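DNA translocase coupling protein (Clostridium perfringens, PDB 6O1W) probably binds DNA and ATP as an FtsK/SpoIIIE-family translocase that serves as the coupling protein in conjugative transfer of plasmid pCW3. Local coordinates at residues Leu19-Ala24 and Ser49-Glu54; Asp43-Glu48 and Ile85-Gly90. One frame throughout, in Å; residues are numbered along the deposited sequence.

How the contacts relate
Both contacts belong to the small N-terminal part of the chain, built from helices and a four-stranded antiparallel sheet ordered 30-36, 43-48, 82-89, 69-76, distinct from the ten-stranded mixed sheet that holds the P-loop. Contact 2 joins the two central strands of the smaller sheet, whereas contact 1 lies beyond one end of strand 43-48, where the chain passes into helix 53-58. Their centres are about 16 Å apart. Residues 43-48 run directly into 49-54, so one continuous piece of chain serves both, and in sequence the segments alternate: 19-24, 43-48, 49-54, 85-90. The two thus tie the loop after helix 7-18 and the sheet into one unit, whose contact 2 end carries a bound glucose.

Contact 1: residues Leu19-Ala24 and Ser49-Glu54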
loop_
_atom_site.group_PDB
_atom_site.type_symbol
_atom_site.label_atom_id
_atom_site.label_comp_id
_atom_site.label_asym_id
_atom_site.label_seq_id
_atom_site.Cartn_x
_atom_site.Cartn_y
_atom_site.Cartn_z
ATOM N N LEU A 19 -37.504 -7.041 15.020
ATOM C CA LEU A 19 -37.795 -5.816 14.260
ATOM C C LEU A 19 -39.098 -5.893 13.478
ATOM O O LEU A 19 -39.510 -4.898 12.885
ATOM C CB LEU A 19 -36.636 -5.542 13.280
ATOM C CG LEU A 19 -35.248 -5.325 13.886
ATOM C CD1 LEU A 19 -34.186 -5.187 12.802
ATOM C CD2 LEU A 19 -35.246 -4.184 14.865
ATOM N N ASN A 20 -39.738 -7.076 13.440
ATOM C CA ASN A 20 -40.885 -7.378 12.561
ATOM C C ASN A 20 -40.507 -6.946 11.127
ATOM O O ASN A 20 -41.252 -6.240 10.443
ATOM C CB ASN A 20 -42.226 -6.762 13.037
ATOM C CG ASN A 20 -43.422 -7.311 12.273
ATOM O OD1 ASN A 20 -44.201 -6.565 11.668
ATOM N ND2 ASN A 20 -43.571 -8.632 12.248
ATOM N N PHE A 21 -39.275 -7.302 10.725
ATOM C CA PHE A 21 -38.742 -6.954 9.425
ATOM C C PHE A 21 -39.166 -8.043 8.438
ATOM O O PHE A 21 -38.391 -8.940 8.122
ATOM C CB PHE A 21 -37.225 -6.780 9.526
ATOM C CG PHE A 21 -36.563 -6.113 8.356
ATOM C CD1 PHE A 21 -36.759 -4.758 8.102
ATOM C CD2 PHE A 21 -35.671 -6.811 7.552
ATOM C CE1 PHE A 21 -36.085 -4.119 7.052
ATOM C CE2 PHE A 21 -35.040 -6.180 6.477
ATOM C CZ PHE A 21 -35.238 -4.831 6.251
ATOM N N VAL A 22 -40.426 -7.962 7.977
ATOM C CA VAL A 22 -41.063 -8.960 7.079
ATOM C C VAL A 22 -41.610 -8.318 5.796
ATOM O O VAL A 22 -42.025 -7.160 5.835
ATOM C CB VAL A 22 -42.182 -9.782 7.797
ATOM C CG1 VAL A 22 -41.640 -10.564 8.996
ATOM C CG2 VAL A 22 -43.359 -8.901 8.217
ATOM N N GLY A 23 -41.624 -9.079 4.695
ATOM C CA GLY A 23 -42.165 -8.625 3.416
ATOM C C GLY A 23 -43.672 -8.801 3.359
ATOM O O GLY A 23 -44.275 -9.213 4.357
ATOM N N ALA A 24 -44.298 -8.542 2.181
ATOM C CA ALA A 24 -45.759 -8.703 1.988
ATOM C C ALA A 24 -46.254 -10.126 2.276
ATOM O O ALA A 24 -47.400 -10.300 2.703
ATOM C CB ALA A 24 -46.162 -8.295 0.575
ATOM N N SER A 49 -35.866 -11.752 0.078
ATOM C CA SER A 49 -37.097 -11.249 0.726
ATOM C C SER A 49 -37.918 -10.369 -0.227
ATOM O O SER A 49 -37.429 -9.971 -1.276
ATOM C CB SER A 49 -36.751 -10.427 1.977
ATOM O OG SER A 49 -36.183 -9.192 1.596
HETATM N N MSE A 50 -39.112 -10.003 0.186
HETATM C CA MSE A 50 -39.978 -9.114 -0.568
HETATM C C MSE A 50 -39.863 -7.670 -0.058
HETATM O O MSE A 50 -40.661 -6.827 -0.473
HETATM C CB MSE A 50 -41.433 -9.602 -0.481
HETATM C CG MSE A 50 -41.719 -10.812 -1.354
HETATM SE SE MSE A 50 -43.628 -11.181 -1.333
HETATM C CE MSE A 50 -44.284 -9.627 -2.410
ATOM N N ILE A 51 -38.876 -7.369 0.819
ATOM C CA ILE A 51 -38.704 -6.020 1.372
ATOM C C ILE A 51 -37.904 -5.165 0.382
ATOM O O ILE A 51 -36.792 -5.553 0.005
ATOM C CB ILE A 51 -38.099 -6.033 2.805
ATOM C CG1 ILE A 51 -38.935 -6.923 3.753
ATOM C CG2 ILE A 51 -37.964 -4.614 3.357
ATOM C CD1 ILE A 51 -38.216 -7.410 4.965
ATOM N N PRO A 52 -38.449 -3.998 -0.045
ATOM C CA PRO A 52 -37.715 -3.162 -1.013
ATOM C C PRO A 52 -36.355 -2.662 -0.491
ATOM O O PRO A 52 -36.171 -2.479 0.722
ATOM C CB PRO A 52 -38.697 -2.014 -1.335
ATOM C CG PRO A 52 -39.754 -2.054 -0.279
ATOM C CD PRO A 52 -39.770 -3.419 0.312
ATOM N N ILE A 53 -35.393 -2.495 -1.404
ATOM C CA ILE A 53 -34.029 -2.047 -1.114
ATOM C C ILE A 53 -33.990 -0.729 -0.292
ATOM O O ILE A 53 -33.152 -0.596 0.590
ATOM C CB ILE A 53 -33.176 -1.960 -2.420
ATOM C CG1 ILE A 53 -31.681 -1.758 -2.140
ATOM C CG2 ILE A 53 -33.697 -0.871 -3.378
ATOM C CD1 ILE A 53 -30.941 -2.904 -1.724
ATOM N N GLU A 54 -34.911 0.215 -0.585
ATOM C CA GLU A 54 -35.017 1.505 0.098
ATOM C C GLU A 54 -35.427 1.316 1.562
ATOM O O GLU A 54 -34.941 2.056 2.418
ATOM C CB GLU A 54 -35.901 2.523 -0.660
ATOM C CG GLU A 54 -37.035 1.927 -1.485
ATOM C CD GLU A 54 -36.660 1.377 -2.850
ATOM O OE1 GLU A 54 -36.130 2.142 -3.688
ATOM O OE2 GLU A 54 -36.902 0.172 -3.081
#
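One face of the Phe21 ring receives the methyl CD1 of Ile51, which sits 3.8 Å from the ring centroid and 18° off the normal, a CH-pi contact displaced toward the rim on the side of CD2 and CE2. The second branch, Ile51 CG2, reaches the far end of the ring, 4.0 Å from Phe21 CZ. Phe21 gets there because CG stands anti to the backbone N (chi1 -166°), while its backbone forms the centre of an inverse gamma turn. The same CD1 also lies 3.5 Å from Phe21 O, and Ile51 CG1 rests against the backbone at Gly23 N, so the isoleucine touches both ring and main chain. Gly23, having no side chain, lets the two backbones come close, 4.6 Å between the CA atoms of Gly23 and Met50. Selenomethionine Met50 bends at chi3 to lay CE against Ala24 CB. No hydrogen bond crosses between the segments. Trp56 meets the Phe21 ring edge-to-face and Tyr59 adds another aromatic neighbour, placing this apolar contact between the loop that follows helix 7-18 and the turn joining strand 43-48 to helix 53-58, with Pro52 at the N-cap.

Contact 2: residues Asp43-Glu48 and Ile85-Gly90; sequences DEITFE and IKSMAG. With BGC (beta-D-glucopyranose), chain D.
Glu44 sends CG anti to its backbone N (chi1 -174°) and stays extended, whereas Lys86 curls at chi2, chi3 and chi4, so that the two side chains cross obliquely on one face of the sheet, Glu44 CB 3.9 Å from Lys86 CE. They form a non-hydrogen-bonded antiparallel pair, flanked by the hydrogen-bonded pairs Asp43-Ser87 and Ile45-Ile85. Four backbone bonds join the strands: the shortest include Asp43 N to Ser87 O at 2.8 Å, nearly straight at 175° and aimed almost along the carbonyl axis, while the other three acceptors are met in the carbonyl plane. The short strand segments are antiparallel but strongly twisted, 136° between their N-to-C directions, and the ladder runs on past Ile45-Ile85, Phe47 bonding through its backbone to Val83 earlier in strand 82-89. On the face shared by Asp43, Ile45, Ile85 and Ser87, the methyl Ile85 CD1 comes to the edge of the Phe47 ring, 3.7 Å from CE2. Ile45 CD1 presses to 3.3 Å from Ser87 OG, a buried hydroxyl for which the model offers no partner. Asp43 OD2 accepts a hydrogen bond from a water, which in turn accepts one from Ala89 N, extending the link past the last backbone pair. Glucose lies over the Glu44-Lys86 face: its O1 donates to Glu44 OE2 at 2.8 Å, and the sugar is also hydrogen-bonded to Ile42 O and to the side chains of Asp37, Lys318 and Asp319. Lys86 NZ, in a long, weak ion pair with Asp319, stays 5.8 Å from Glu44 OE2, yet its charge may favour the ionised carboxylate that accepts the sugar hydroxyl.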
loop_
_atom_site.group_PDB
_atom_site.type_symbol
_atom_site.label_atom_id
_atom_site.label_comp_id
_atom_site.label_asym_id
_atom_site.label_seq_id
_atom_site.Cartn_x
_atom_site.Cartn_y
_atom_site.Cartn_z
ATOM N N ASP A 43 -17.273 -9.302 4.509
ATOM C CA ASP A 43 -18.263 -10.337 4.224
ATOM C C ASP A 43 -19.268 -9.901 3.172
ATOM O O ASP A 43 -19.585 -8.729 3.075
ATOM C CB ASP A 43 -19.038 -10.709 5.517
ATOM C CG ASP A 43 -18.157 -11.085 6.705
ATOM O OD1 ASP A 43 -17.434 -12.094 6.613
ATOM O OD2 ASP A 43 -18.194 -10.369 7.723
ATOM N N GLU A 44 -19.801 -10.854 2.423
ATOM C CA GLU A 44 -20.849 -10.654 1.436
ATOM C C GLU A 44 -22.027 -11.506 1.928
ATOM O O GLU A 44 -21.928 -12.744 1.983
ATOM C CB GLU A 44 -20.378 -11.077 0.034
ATOM C CG GLU A 44 -21.370 -10.752 -1.069
ATOM C CD GLU A 44 -21.161 -11.558 -2.340
ATOM O OE1 GLU A 44 -21.472 -12.772 -2.336
ATOM O OE2 GLU A 44 -20.692 -10.975 -3.344
ATOM N N ILE A 45 -23.087 -10.826 2.406
ATOM C CA ILE A 45 -24.266 -11.493 2.934
ATOM C C ILE A 45 -25.402 -11.286 1.963
ATOM O O ILE A 45 -25.759 -10.146 1.659
ATOM C CB ILE A 45 -24.638 -11.076 4.376
ATOM C CG1 ILE A 45 -23.387 -10.831 5.262
ATOM C CG2 ILE A 45 -25.555 -12.125 5.002
ATOM C CD1 ILE A 45 -23.703 -9.971 6.556
ATOM N N THR A 46 -25.953 -12.395 1.455
ATOM C CA THR A 46 -27.024 -12.344 0.476
ATOM C C THR A 46 -28.302 -12.804 1.118
ATOM O O THR A 46 -28.356 -13.898 1.679
ATOM C CB THR A 46 -26.638 -13.176 -0.763
ATOM O OG1 THR A 46 -25.359 -12.745 -1.205
ATOM C CG2 THR A 46 -27.642 -13.054 -1.887
ATOM N N PHE A 47 -29.351 -11.974 1.000
ATOM C CA PHE A 47 -30.678 -12.257 1.536
ATOM C C PHE A 47 -31.728 -12.236 0.457
ATOM O O PHE A 47 -31.684 -11.409 -0.461
ATOM C CB PHE A 47 -31.066 -11.237 2.630
ATOM C CG PHE A 47 -30.322 -11.371 3.940
ATOM C CD1 PHE A 47 -30.628 -12.400 4.836
ATOM C CD2 PHE A 47 -29.371 -10.437 4.313
ATOM C CE1 PHE A 47 -29.971 -12.500 6.062
ATOM C CE2 PHE A 47 -28.718 -10.532 5.545
ATOM C CZ PHE A 47 -29.006 -11.573 6.399
ATOM N N GLU A 48 -32.722 -13.104 0.621
ATOM C CA GLU A 48 -33.882 -13.135 -0.229
ATOM C C GLU A 48 -35.103 -12.736 0.587
ATOM O O GLU A 48 -35.361 -13.319 1.651
ATOM C CB GLU A 48 -34.084 -14.499 -0.870
ATOM C CG GLU A 48 -35.100 -14.421 -1.997
ATOM C CD GLU A 48 -35.575 -15.747 -2.549
ATOM O OE1 GLU A 48 -35.038 -16.801 -2.137
ATOM O OE2 GLU A 48 -36.495 -15.729 -3.399
ATOM N N ILE A 85 -25.342 -7.445 0.972
ATOM C CA ILE A 85 -24.767 -6.535 1.954
ATOM C C ILE A 85 -23.270 -6.806 2.013
ATOM O O ILE A 85 -22.865 -7.974 2.117
ATOM C CB ILE A 85 -25.421 -6.755 3.348
ATOM C CG1 ILE A 85 -26.966 -6.634 3.293
ATOM C CG2 ILE A 85 -24.812 -5.816 4.433
ATOM C CD1 ILE A 85 -27.678 -7.118 4.546
ATOM N N LYS A 86 -22.454 -5.730 1.928
ATOM C CA LYS A 86 -21.020 -5.800 2.122
ATOM C C LYS A 86 -20.815 -5.271 3.529
ATOM O O LYS A 86 -21.304 -4.189 3.861
ATOM C CB LYS A 86 -20.261 -4.971 1.054
ATOM C CG LYS A 86 -20.409 -5.473 -0.409
ATOM C CD LYS A 86 -20.136 -6.992 -0.656
ATOM C CE LYS A 86 -18.787 -7.511 -0.185
ATOM N NZ LYS A 86 -17.662 -6.757 -0.770
ATOM N N SER A 87 -20.236 -6.081 4.405
ATOM C CA SER A 87 -20.078 -5.672 5.810
ATOM C C SER A 87 -18.821 -6.198 6.461
ATOM O O SER A 87 -18.163 -7.061 5.900
ATOM C CB SER A 87 -21.285 -6.115 6.641
ATOM O OG SER A 87 -21.450 -7.523 6.602
HETATM N N MSE A 88 -18.541 -5.726 7.678
HETATM C CA MSE A 88 -17.439 -6.167 8.526
HETATM C C MSE A 88 -18.012 -6.389 9.908
HETATM O O MSE A 88 -18.766 -5.542 10.389
HETATM C CB MSE A 88 -16.330 -5.097 8.593
HETATM C CG MSE A 88 -15.476 -5.047 7.333
HETATM SE SE MSE A 88 -14.125 -3.635 7.389
HETATM C CE MSE A 88 -13.045 -4.283 8.901
ATOM N N ALA A 89 -17.684 -7.526 10.540
ATOM C CA ALA A 89 -18.151 -7.877 11.887
ATOM C C ALA A 89 -17.632 -6.841 12.887
ATOM O O ALA A 89 -16.515 -6.350 12.709
ATOM C CB ALA A 89 -17.617 -9.256 12.266
ATOM N N GLY A 90 -18.434 -6.510 13.908
ATOM C CA GLY A 90 -18.026 -5.601 14.978
ATOM C C GLY A 90 -16.733 -6.053 15.655
ATOM O O GLY A 90 -16.022 -5.226 16.231
HETATM C C2 BGC D . -16.114 -9.546 -3.551
HETATM C C3 BGC D . -14.876 -10.406 -3.305
HETATM C C4 BGC D . -14.797 -10.841 -1.845
HETATM C C5 BGC D . -16.116 -11.477 -1.407
HETATM C C6 BGC D . -16.170 -11.795 0.069
HETATM C C1 BGC D . -17.368 -10.240 -3.031
HETATM O O1 BGC D . -18.438 -9.368 -3.160
HETATM O O2 BGC D . -16.289 -9.281 -4.939
HETATM O O3 BGC D . -13.705 -9.665 -3.640
HETATM O O4 BGC D . -13.714 -11.745 -1.635
HETATM O O5 BGC D . -17.196 -10.567 -1.657
HETATM O O6 BGC D . -16.183 -10.610 0.858
HETATM O O HOH W 1 -16.001 -9.563 9.190
#